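Local atomic coordinates of Dr hemagglutinin structural subunit (Escherichia coli, PDB entry 1UT1), a protein that mediates adherence of uropathogenic bacteria to the upper urinary tract as a fimbrial adhesin that binds the Dr blood group antigen. Residues A[100-105]-A[109-114]. The protein carries 3 engineered substitutions. Numbering follows the deposited sequence.
Sequences SAWTTD and FYKNDV
Ser100 meets Lys111 through its CB, 3.8 Å from Lys111 CE, while its OG is engaged elsewhere: Ser100 OG lies in the indole plane, accepts a hydrogen bond from Trp102 NE1 and is hydrogen-bonded to Asp98 OD2. At Ala101 the carbonyl O receives Asn112 N at 2.9 Å, and the methyl CB rests against Asn112 OD1. Trp102 is contacted on both faces. Lys111 CB sits 3.8 Å from the centroid of the six-membered ring of Trp102, 4° off its normal, a CH-pi contact; on the opposite face Phe109 CE2 lies toward the rim, the Phe109 plane being 10° from that of the five-membered ring but displaced, with little overlap. Trp102 CB also lies over the Phe109 face, a CH-pi contact. Bridges pairing Trp102 with Lys111, Thr103 with Tyr110 and Thr104 with Phe109 define an antiparallel beta hairpin; strand 64-69 extends the sheet beyond strand 109-111, with backbone hydrogen bonds between Phe109 and Leu67 and between Lys111 and Val65. Thr103 and Tyr110 form the hydrogen-bonded pair, each N donating to the other's O, and Thr103 CB lies over the tyrosine ring. With OG1 beside its backbone N, Thr103 takes a bent bond from Asn112 ND2 at 2.7 Å (134° at the hydrogen); a water also links this OG1 to Tyr110 OH. Thr104 OG1 approaches the Phe109 ring edge in plane, 3.6 Å from Phe109 CD1. Asp105 places CB at the Tyr110 ring edge, and a second water, donating to Asp105 OD1, joins that carboxylate to Tyr110 OH.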
loop_
_atom_site.group_PDB
_atom_site.type_symbol
_atom_site.label_atom_id
_atom_site.label_comp_id
_atom_site.label_asym_id
_atom_site.label_seq_id
_atom_site.Cartn_x
_atom_site.Cartn_y
_atom_site.Cartn_z
ATOM N N SER A 100 -7.671 -2.307 -32.012
ATOM C CA SER A 100 -8.999 -1.923 -31.592
ATOM C C SER A 100 -9.221 -0.439 -31.411
ATOM O O SER A 100 -8.295 0.307 -31.117
ATOM C CB SER A 100 -9.465 -2.735 -30.390
ATOM O OG SER A 100 -8.655 -2.464 -29.267
ATOM N N ALA A 101 -10.454 -0.003 -31.671
ATOM C CA ALA A 101 -10.798 1.418 -31.606
ATOM C C ALA A 101 -11.510 1.749 -30.299
ATOM O O ALA A 101 -12.469 1.082 -29.914
ATOM C CB ALA A 101 -11.675 1.791 -32.780
ATOM N N TRP A 102 -11.063 2.832 -29.678
ATOM C CA TRP A 102 -11.587 3.306 -28.404
ATOM C C TRP A 102 -11.847 4.805 -28.493
ATOM O O TRP A 102 -11.286 5.511 -29.368
ATOM C CB TRP A 102 -10.562 3.057 -27.270
ATOM C CG TRP A 102 -10.242 1.615 -27.028
ATOM C CD1 TRP A 102 -9.723 0.737 -27.909
ATOM C CD2 TRP A 102 -10.465 0.892 -25.802
ATOM N NE1 TRP A 102 -9.621 -0.518 -27.329
ATOM C CE2 TRP A 102 -10.076 -0.446 -26.035
ATOM C CE3 TRP A 102 -11.020 1.238 -24.559
ATOM C CZ2 TRP A 102 -10.121 -1.432 -25.035
ATOM C CZ3 TRP A 102 -11.093 0.264 -23.565
ATOM C CH2 TRP A 102 -10.642 -1.070 -23.814
ATOM N N THR A 103 -12.658 5.299 -27.563
ATOM C CA THR A 103 -12.997 6.693 -27.522
ATOM C C THR A 103 -12.682 7.251 -26.134
ATOM O O THR A 103 -12.833 6.559 -25.138
ATOM C CB THR A 103 -14.494 6.873 -27.824
ATOM O OG1 THR A 103 -14.745 6.454 -29.172
ATOM C CG2 THR A 103 -14.925 8.352 -27.665
ATOM N N THR A 104 -12.321 8.527 -26.079
ATOM C CA THR A 104 -12.126 9.219 -24.814
ATOM C C THR A 104 -13.326 10.154 -24.541
ATOM O O THR A 104 -13.727 10.953 -25.412
ATOM C CB THR A 104 -10.829 10.072 -24.845
ATOM O OG1 THR A 104 -9.692 9.215 -24.935
ATOM C CG2 THR A 104 -10.714 10.924 -23.597
ATOM N N ASP A 105 -13.936 10.016 -23.366
ATOM C CA ASP A 105 -15.068 10.861 -22.979
ATOM C C ASP A 105 -14.951 11.223 -21.512
ATOM O O ASP A 105 -15.218 10.384 -20.652
ATOM C CB ASP A 105 -16.389 10.115 -23.179
ATOM C CG ASP A 105 -17.588 11.055 -23.211
ATOM O OD1 ASP A 105 -18.506 10.808 -24.027
ATOM O OD2 ASP A 105 -17.570 12.084 -22.501
ATOM N N PHE A 109 -12.067 5.951 -20.953
ATOM C CA PHE A 109 -11.505 5.450 -22.198
ATOM C C PHE A 109 -12.260 4.155 -22.477
ATOM O O PHE A 109 -12.123 3.178 -21.734
ATOM C CB PHE A 109 -9.993 5.209 -21.995
ATOM C CG PHE A 109 -9.251 4.821 -23.251
ATOM C CD1 PHE A 109 -8.973 5.782 -24.246
ATOM C CD2 PHE A 109 -8.787 3.494 -23.430
ATOM C CE1 PHE A 109 -8.263 5.406 -25.425
ATOM C CE2 PHE A 109 -8.088 3.131 -24.585
ATOM C CZ PHE A 109 -7.767 4.109 -25.542
ATOM N N TYR A 110 -13.185 4.199 -23.437
ATOM C CA TYR A 110 -14.090 3.061 -23.661
ATOM C C TYR A 110 -13.969 2.501 -25.061
ATOM O O TYR A 110 -13.626 3.232 -25.998
ATOM C CB TYR A 110 -15.553 3.433 -23.353
ATOM C CG TYR A 110 -16.183 4.403 -24.365
ATOM C CD1 TYR A 110 -16.252 5.774 -24.095
ATOM C CD2 TYR A 110 -16.810 3.929 -25.522
ATOM C CE1 TYR A 110 -16.874 6.659 -24.994
ATOM C CE2 TYR A 110 -17.411 4.812 -26.433
ATOM C CZ TYR A 110 -17.475 6.166 -26.134
ATOM O OH TYR A 110 -18.061 7.045 -27.022
ATOM N N LYS A 111 -14.255 1.211 -25.205
ATOM C CA LYS A 111 -14.101 0.526 -26.475
ATOM C C LYS A 111 -15.304 0.815 -27.371
ATOM O O LYS A 111 -16.434 0.946 -26.882
ATOM C CB LYS A 111 -13.933 -0.989 -26.248
ATOM C CG LYS A 111 -13.474 -1.739 -27.499
ATOM C CD LYS A 111 -13.187 -3.207 -27.189
ATOM C CE LYS A 111 -12.438 -3.887 -28.332
ATOM N NZ LYS A 111 -13.182 -3.786 -29.614
ATOM N N ASN A 112 -15.048 1.045 -28.652
ATOM C CA ASN A 112 -16.140 1.486 -29.548
ATOM C C ASN A 112 -17.222 0.429 -29.812
ATOM O O ASN A 112 -18.299 0.775 -30.293
ATOM C CB ASN A 112 -15.587 1.988 -30.891
ATOM C CG ASN A 112 -14.843 3.279 -30.770
ATOM O OD1 ASN A 112 -14.376 3.818 -31.766
ATOM N ND2 ASN A 112 -14.716 3.791 -29.557
ATOM N N ASP A 113 -16.907 -0.851 -29.594
ATOM C CA ASP A 113 -17.889 -1.952 -29.790
ATOM C C ASP A 113 -18.037 -2.768 -28.527
ATOM O O ASP A 113 -17.095 -2.848 -27.727
ATOM C CB ASP A 113 -17.435 -2.934 -30.870
ATOM C CG ASP A 113 -16.595 -2.298 -31.935
ATOM O OD1 ASP A 113 -16.899 -2.516 -33.119
ATOM O OD2 ASP A 113 -15.540 -1.730 -31.609
ATOM N N VAL A 114 -19.120 -3.545 -28.451
ATOM C CA VAL A 114 -19.331 -4.414 -27.287
ATOM C C VAL A 114 -18.453 -5.654 -27.363
ATOM O O VAL A 114 -17.896 -5.973 -28.407
ATOM C CB VAL A 114 -20.832 -4.854 -27.127
ATOM C CG1 VAL A 114 -21.735 -3.652 -26.848
ATOM C CG2 VAL A 114 -21.304 -5.667 -28.371
HETATM O O HOH W 1 -12.061 5.795 -32.049
HETATM O O HOH W 2 -17.539 6.001 -29.691
HETATM O O HOH W 3 -18.424 9.835 -26.320
#